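Local coordinates for protein hydrogenase (NiFe) small subunit HydA (Allochromatium vinosum, PDB 3MYR) that probably carries electrons through its iron-sulfur clusters as the small subunit of a heterodimeric [NiFe] hydrogenase that oxidises molecular hydrogen, at residues 15-27 with 148-160. Residues are numbered along the deposited sequence; the frame is centred on the assembly and turned at random.
With SF4 (iron/sulfur cluster), chain I.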
ATOM      1  N   THR A  15       3.040  -6.063   1.599  1.00 20.71           N
ATOM      2  CA  THR A  15       3.806  -4.982   2.249  1.00 20.94           C
ATOM      3  C   THR A  15       3.088  -4.480   3.531  1.00 20.60           C
ATOM      4  O   THR A  15       3.617  -3.660   4.269  1.00 21.12           O
ATOM      5  CB  THR A  15       4.292  -3.837   1.259  1.00 23.68           C
ATOM      6  OG1 THR A  15       4.956  -4.425   0.104  1.00 24.16           O
ATOM      7  CG2 THR A  15       5.320  -2.823   1.954  1.00 18.72           C
ATOM      8  N   GLY A  16       1.929  -5.049   3.839  1.00 20.78           N
ATOM      9  CA  GLY A  16       1.309  -4.859   5.163  1.00 17.96           C
ATOM     10  C   GLY A  16       2.212  -5.094   6.355  1.00 20.48           C
ATOM     11  O   GLY A  16       2.113  -4.355   7.377  1.00 18.32           O
ATOM     12  N   CYS A  17       3.106  -6.083   6.262  1.00 18.54           N
ATOM     13  CA  CYS A  17       3.924  -6.384   7.420  1.00 18.97           C
ATOM     14  C   CYS A  17       4.970  -5.317   7.632  1.00 20.05           C
ATOM     15  O   CYS A  17       5.292  -4.968   8.773  1.00 18.58           O
ATOM     16  CB  CYS A  17       4.542  -7.829   7.323  1.00 20.97           C
ATOM     17  SG  CYS A  17       3.234  -9.120   7.314  1.00 21.73           S
ATOM     18  N   THR A  18       5.556  -4.794   6.544  1.00 17.41           N
ATOM     19  CA  THR A  18       6.472  -3.675   6.708  1.00 18.94           C
ATOM     20  C   THR A  18       5.751  -2.411   7.211  1.00 17.64           C
ATOM     21  O   THR A  18       6.254  -1.706   8.079  1.00 18.90           O
ATOM     22  CB  THR A  18       7.205  -3.369   5.312  1.00 20.01           C
ATOM     23  OG1 THR A  18       8.198  -4.389   5.156  1.00 19.84           O
ATOM     24  CG2 THR A  18       7.855  -1.954   5.340  1.00 17.66           C
ATOM     25  N   GLU A  19       4.533  -2.155   6.695  1.00 17.55           N
ATOM     26  CA  GLU A  19       3.806  -0.971   7.149  1.00 17.28           C
ATOM     27  C   GLU A  19       3.574  -1.145   8.626  1.00 18.75           C
ATOM     28  O   GLU A  19       3.689  -0.195   9.363  1.00 19.97           O
ATOM     29  CB  GLU A  19       2.446  -0.770   6.437  1.00 14.24           C
ATOM     30  CG  GLU A  19       2.676  -0.358   4.989  1.00 16.80           C
ATOM     31  CD  GLU A  19       2.946   1.144   4.813  1.00 26.22           C
ATOM     32  OE1 GLU A  19       3.157   1.524   3.646  1.00 32.97           O
ATOM     33  OE2 GLU A  19       2.875   1.979   5.754  1.00 23.17           O
ATOM     34  N   SER A  20       3.193  -2.352   9.038  1.00 17.70           N
ATOM     35  CA  SER A  20       2.887  -2.586  10.448  1.00 17.74           C
ATOM     36  C   SER A  20       4.136  -2.219  11.298  1.00 16.49           C
ATOM     37  O   SER A  20       4.069  -1.489  12.299  1.00 18.28           O
ATOM     38  CB  SER A  20       2.530  -4.064  10.688  1.00 14.12           C
ATOM     39  OG  SER A  20       2.209  -4.230  12.047  1.00 19.29           O
ATOM     40  N   LEU A  21       5.285  -2.743  10.901  1.00 16.48           N
ATOM     41  CA  LEU A  21       6.557  -2.429  11.576  1.00 17.28           C
ATOM     42  C   LEU A  21       6.755  -0.910  11.739  1.00 17.43           C
ATOM     43  O   LEU A  21       7.220  -0.456  12.776  1.00 16.35           O
ATOM     44  CB  LEU A  21       7.740  -2.979  10.741  1.00 16.37           C
ATOM     45  CG  LEU A  21       9.168  -2.585  11.193  1.00 23.69           C
ATOM     46  CD1 LEU A  21       9.549  -3.095  12.588  1.00 25.58           C
ATOM     47  CD2 LEU A  21      10.224  -3.017  10.111  1.00 26.91           C
ATOM     48  N   THR A  22       6.456  -0.127  10.694  1.00 17.21           N
ATOM     49  CA  THR A  22       6.590   1.367  10.813  1.00 19.14           C
ATOM     50  C   THR A  22       5.566   1.970  11.760  1.00 18.89           C
ATOM     51  O   THR A  22       5.769   3.078  12.246  1.00 17.98           O
ATOM     52  CB  THR A  22       6.427   2.148   9.452  1.00 19.30           C
ATOM     53  OG1 THR A  22       5.033   2.158   9.104  1.00 16.20           O
ATOM     54  CG2 THR A  22       7.238   1.516   8.328  1.00 16.63           C
ATOM     55  N   ARG A  23       4.498   1.229  12.079  1.00 16.84           N
ATOM     56  CA  ARG A  23       3.534   1.776  13.060  1.00 15.20           C
ATOM     57  C   ARG A  23       3.980   1.724  14.513  1.00 16.83           C
ATOM     58  O   ARG A  23       3.391   2.422  15.363  1.00 16.87           O
ATOM     59  CB  ARG A  23       2.135   1.107  12.964  1.00 17.43           C
ATOM     60  CG  ARG A  23       1.501   1.194  11.552  1.00 16.95           C
ATOM     61  CD  ARG A  23       1.230   2.645  11.050  1.00 19.94           C
ATOM     62  NE  ARG A  23       0.475   2.455   9.797  1.00 16.93           N
ATOM     63  CZ  ARG A  23       0.966   2.289   8.588  1.00 17.82           C
ATOM     64  NH1 ARG A  23       2.242   2.622   8.278  1.00 19.24           N
ATOM     65  NH2 ARG A  23       0.128   1.842   7.644  1.00 17.18           N
ATOM     66  N   ALA A  24       4.936   0.853  14.824  1.00 15.49           N
ATOM     67  CA  ALA A  24       5.237   0.519  16.212  1.00 17.83           C
ATOM     68  C   ALA A  24       5.753   1.757  16.950  1.00 18.42           C
ATOM     69  O   ALA A  24       6.712   2.430  16.476  1.00 18.42           O
ATOM     70  CB  ALA A  24       6.309  -0.627  16.286  1.00 17.47           C
ATOM     71  N   HIS A  25       5.217   1.983  18.146  1.00 17.63           N
ATOM     72  CA  HIS A  25       5.553   3.188  18.910  1.00 21.54           C
ATOM     73  C   HIS A  25       6.770   2.959  19.791  1.00 21.38           C
ATOM     74  O   HIS A  25       7.396   3.914  20.197  1.00 24.47           O
ATOM     75  CB  HIS A  25       4.314   3.587  19.738  1.00 23.95           C
ATOM     76  CG  HIS A  25       4.444   4.866  20.510  1.00 36.28           C
ATOM     77  ND1 HIS A  25       4.385   6.124  19.906  1.00 49.33           N
ATOM     78  CD2 HIS A  25       4.553   5.103  21.852  1.00 46.00           C
ATOM     79  CE1 HIS A  25       4.531   7.071  20.835  1.00 47.09           C
ATOM     80  NE2 HIS A  25       4.619   6.481  22.022  1.00 48.33           N
ATOM     81  N   ALA A  26       7.113   1.707  20.134  1.00 20.79           N
ATOM     82  CA  ALA A  26       8.317   1.454  21.009  1.00 23.22           C
ATOM     83  C   ALA A  26       8.762   0.040  20.860  1.00 23.76           C
ATOM     84  O   ALA A  26       7.978  -0.856  21.095  1.00 26.91           O
ATOM     85  CB  ALA A  26       8.031   1.646  22.513  1.00 21.61           C
ATOM     86  N   PRO A  27      10.026  -0.170  20.493  1.00 23.09           N
ATOM     87  CA  PRO A  27      10.951   0.843  20.006  1.00 22.22           C
ATOM     88  C   PRO A  27      10.518   1.239  18.572  1.00 23.44           C
ATOM     89  O   PRO A  27       9.930   0.405  17.862  1.00 23.30           O
ATOM     90  CB  PRO A  27      12.291   0.089  19.978  1.00 24.10           C
ATOM     91  CG  PRO A  27      11.891  -1.324  19.707  1.00 23.19           C
ATOM     92  CD  PRO A  27      10.604  -1.527  20.485  1.00 23.86           C
ATOM     93  N   PRO A 148      -1.769  -7.867   9.090  1.00 15.99           N
ATOM     94  CA  PRO A 148      -0.383  -8.202   9.503  1.00 15.10           C
ATOM     95  C   PRO A 148      -0.398  -8.404  11.038  1.00 14.29           C
ATOM     96  O   PRO A 148      -1.445  -8.219  11.672  1.00 15.37           O
ATOM     97  CB  PRO A 148       0.409  -6.946   9.126  1.00 15.71           C
ATOM     98  CG  PRO A 148      -0.634  -5.778   9.312  1.00 14.36           C
ATOM     99  CD  PRO A 148      -2.020  -6.408   9.065  1.00 14.26           C
ATOM    100  N   PRO A 149       0.709  -8.863  11.616  1.00 14.16           N
ATOM    101  CA  PRO A 149       0.862  -8.937  13.060  1.00 15.19           C
ATOM    102  C   PRO A 149       0.740  -7.510  13.614  1.00 13.91           C
ATOM    103  O   PRO A 149       1.039  -6.521  12.934  1.00 14.82           O
ATOM    104  CB  PRO A 149       2.373  -9.417  13.240  1.00 14.56           C
ATOM    105  CG  PRO A 149       2.715 -10.082  11.841  1.00 17.03           C
ATOM    106  CD  PRO A 149       1.977  -9.151  10.903  1.00 14.61           C
ATOM    107  N   ILE A 150       0.425  -7.435  14.883  1.00 15.84           N
ATOM    108  CA  ILE A 150       0.437  -6.164  15.633  1.00 14.19           C
ATOM    109  C   ILE A 150       1.789  -5.461  15.616  1.00 16.68           C
ATOM    110  O   ILE A 150       2.805  -6.064  15.880  1.00 17.21           O
ATOM    111  CB  ILE A 150       0.009  -6.419  17.057  1.00 13.52           C
ATOM    112  CG1 ILE A 150      -1.445  -7.006  17.043  1.00 15.19           C
ATOM    113  CG2 ILE A 150      -0.059  -5.082  17.866  1.00 16.10           C
ATOM    114  CD1 ILE A 150      -1.837  -7.658  18.497  1.00 12.35           C
ATOM    115  N   PRO A 151       1.788  -4.125  15.445  1.00 17.07           N
ATOM    116  CA  PRO A 151       3.115  -3.486  15.233  1.00 16.99           C
ATOM    117  C   PRO A 151       4.028  -3.752  16.406  1.00 20.19           C
ATOM    118  O   PRO A 151       5.217  -4.060  16.175  1.00 18.06           O
ATOM    119  CB  PRO A 151       2.769  -1.987  15.210  1.00 13.81           C
ATOM    120  CG  PRO A 151       1.386  -1.978  14.479  1.00 13.10           C
ATOM    121  CD  PRO A 151       0.671  -3.287  14.988  1.00 12.78           C
ATOM    122  N   MET A 152       3.507  -3.579  17.647  1.00 17.14           N
ATOM    123  CA  MET A 152       4.383  -3.754  18.806  1.00 17.69           C
ATOM    124  C   MET A 152       4.619  -5.202  19.183  1.00 18.28           C
ATOM    125  O   MET A 152       5.526  -5.474  19.960  1.00 18.10           O
ATOM    126  CB  MET A 152       3.911  -2.923  19.982  1.00 17.23           C
ATOM    127  CG  MET A 152       4.487  -1.494  19.697  1.00 20.94           C
ATOM    128  SD  MET A 152       4.570  -0.533  21.140  1.00 31.16           S
ATOM    129  CE  MET A 152       2.825  -0.217  21.482  1.00 29.79           C
ATOM    130  N   VAL A 153       3.959  -6.145  18.481  1.00 16.77           N
ATOM    131  CA  VAL A 153       4.406  -7.554  18.548  1.00 15.08           C
ATOM    132  C   VAL A 153       5.640  -7.742  17.707  1.00 16.30           C
ATOM    133  O   VAL A 153       6.591  -8.421  18.120  1.00 19.93           O
ATOM    134  CB  VAL A 153       3.282  -8.522  18.133  1.00 15.80           C
ATOM    135  CG1 VAL A 153       3.832  -9.941  17.903  1.00 14.90           C
ATOM    136  CG2 VAL A 153       2.183  -8.498  19.200  1.00 12.92           C
ATOM    137  N   ILE A 154       5.644  -7.201  16.493  1.00 19.36           N
ATOM    138  CA  ILE A 154       6.865  -7.289  15.657  1.00 18.98           C
ATOM    139  C   ILE A 154       8.079  -6.696  16.384  1.00 19.67           C
ATOM    140  O   ILE A 154       9.082  -7.351  16.519  1.00 18.98           O
ATOM    141  CB  ILE A 154       6.683  -6.644  14.305  1.00 18.16           C
ATOM    142  CG1 ILE A 154       5.438  -7.241  13.636  1.00 18.17           C
ATOM    143  CG2 ILE A 154       7.916  -6.882  13.371  1.00 20.46           C
ATOM    144  CD1 ILE A 154       5.016  -6.447  12.375  1.00 19.42           C
ATOM    145  N   THR A 155       7.992  -5.462  16.867  1.00 18.39           N
ATOM    146  CA  THR A 155       9.171  -4.883  17.494  1.00 19.70           C
ATOM    147  C   THR A 155       9.404  -5.520  18.888  1.00 18.66           C
ATOM    148  O   THR A 155      10.507  -5.531  19.357  1.00 20.68           O
ATOM    149  CB  THR A 155       9.028  -3.333  17.637  1.00 19.87           C
ATOM    150  OG1 THR A 155       7.781  -3.042  18.294  1.00 16.87           O
ATOM    151  CG2 THR A 155       8.950  -2.671  16.269  1.00 20.40           C
ATOM    152  N   GLY A 156       8.350  -5.953  19.558  1.00 18.58           N
ATOM    153  CA  GLY A 156       8.449  -6.728  20.801  1.00 17.68           C
ATOM    154  C   GLY A 156       9.328  -7.992  20.698  1.00 19.69           C
ATOM    155  O   GLY A 156      10.160  -8.264  21.571  1.00 19.64           O
ATOM    156  N   VAL A 157       9.138  -8.743  19.629  1.00 19.48           N
ATOM    157  CA  VAL A 157       9.921  -9.924  19.370  1.00 19.48           C
ATOM    158  C   VAL A 157      11.342  -9.510  19.081  1.00 21.27           C
ATOM    159  O   VAL A 157      12.293 -10.116  19.592  1.00 22.61           O
ATOM    160  CB  VAL A 157       9.371 -10.664  18.143  1.00 19.06           C
ATOM    161  CG1 VAL A 157      10.342 -11.824  17.705  1.00 21.74           C
ATOM    162  CG2 VAL A 157       8.030 -11.338  18.513  1.00 18.37           C
ATOM    163  N   ILE A 158      11.514  -8.490  18.260  1.00 20.50           N
ATOM    164  CA  ILE A 158      12.847  -8.036  17.964  1.00 22.56           C
ATOM    165  C   ILE A 158      13.548  -7.533  19.222  1.00 24.45           C
ATOM    166  O   ILE A 158      14.703  -7.874  19.440  1.00 24.11           O
ATOM    167  CB  ILE A 158      12.837  -6.940  16.868  1.00 23.70           C
ATOM    168  CG1 ILE A 158      12.370  -7.556  15.548  1.00 20.31           C
ATOM    169  CG2 ILE A 158      14.241  -6.299  16.725  1.00 21.68           C
ATOM    170  CD1 ILE A 158      12.012  -6.484  14.468  1.00 23.06           C
ATOM    171  N   ALA A 159      12.846  -6.749  20.047  1.00 19.99           N
ATOM    172  CA  ALA A 159      13.483  -6.196  21.255  1.00 23.14           C
ATOM    173  C   ALA A 159      13.832  -7.343  22.234  1.00 23.36           C
ATOM    174  O   ALA A 159      14.820  -7.274  22.920  1.00 23.03           O
ATOM    175  CB  ALA A 159      12.536  -5.217  21.968  1.00 18.95           C
ATOM    176  N   HIS A 160      12.965  -8.362  22.326  1.00 22.68           N
ATOM    177  CA  HIS A 160      13.257  -9.512  23.175  1.00 24.11           C
ATOM    178  C   HIS A 160      14.633 -10.123  22.786  1.00 24.78           C
ATOM    179  O   HIS A 160      15.493 -10.398  23.641  1.00 24.26           O
ATOM    180  CB  HIS A 160      12.157 -10.538  22.986  1.00 24.34           C
ATOM    181  CG  HIS A 160      12.191 -11.662  23.976  1.00 29.30           C
ATOM    182  ND1 HIS A 160      13.270 -12.521  24.100  1.00 30.66           N
ATOM    183  CD2 HIS A 160      11.225 -12.150  24.789  1.00 29.79           C
ATOM    184  CE1 HIS A 160      13.027 -13.376  25.078  1.00 27.90           C
ATOM    185  NE2 HIS A 160      11.782 -13.198  25.487  1.00 37.50           N
TER
HETATM  186 FE1  SF4 I2001      -1.187 -10.272   5.448  1.00 15.82          FE
HETATM  187 FE2  SF4 I2001       1.499  -9.658   5.893  0.50 17.11          FE
HETATM  188 FE3  SF4 I2001       0.752 -11.724   4.117  1.00 21.70          FE
HETATM  189 FE4  SF4 I2001       0.283  -8.798   3.726  1.00 19.46          FE
HETATM  190  S1  SF4 I2001       2.365 -10.052   3.716  0.50 18.18           S
HETATM  191  S2  SF4 I2001      -0.964 -10.590   3.202  1.00 18.21           S
HETATM  192  S3  SF4 I2001      -0.368  -8.251   5.841  1.00 16.72           S
HETATM  193  S4  SF4 I2001       0.357 -11.658   6.339  1.00 21.00           S
HETATM  194  O   HOH W   1       7.605  -3.576  21.390  1.00 21.43           O
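With OG set trans to the backbone N (chi1 -178°), Ser20 reaches from helix 16-23 to the proline-rich turn and donates a hydrogen bond to Pro149 O. The bond is 2.7 Å from Ser20 OG to Pro149 O and runs nearly in line with the carbonyl (C=O...OG 163°), tying the helix to the turn just before helix 151-164. The Pro151 ring lies alongside the same serine, its CG 3.4 Å from Ser20 OG, and Ile154 CD1 closes in on the hydroxyl from the next helical turn. In Thr155, chi1 wedges OG1 between the backbone N and carbonyl carbon and sends CG2 against Ala24, a tight 3.3 Å from Thr155 CG2 to Ala24 CB. Leu21 CD1 meets this methyl too, while the Pro27 ring runs alongside Thr155 in the opposite direction, CD nearest to CB. Thr155 OG1 donates to a water that in turn donates to Ala26 O and Met152 O, bridging loop and helix; Met152 SD sits 3.4 Å from Ala26 O. The large subunit packs on Pro148 and Arg23. Cys17 SG binds the cluster iron FE2 at 2.3 Å and also touches Pro149 CD, while Pro148 CB touches both Gly16 O and the sulfide S3. Helices 16-23 and 151-160 cross at -79° in the flavodoxin-like N-terminal domain, whose [4Fe-4S] site is completed by Cys14, Cys113 and Cys147.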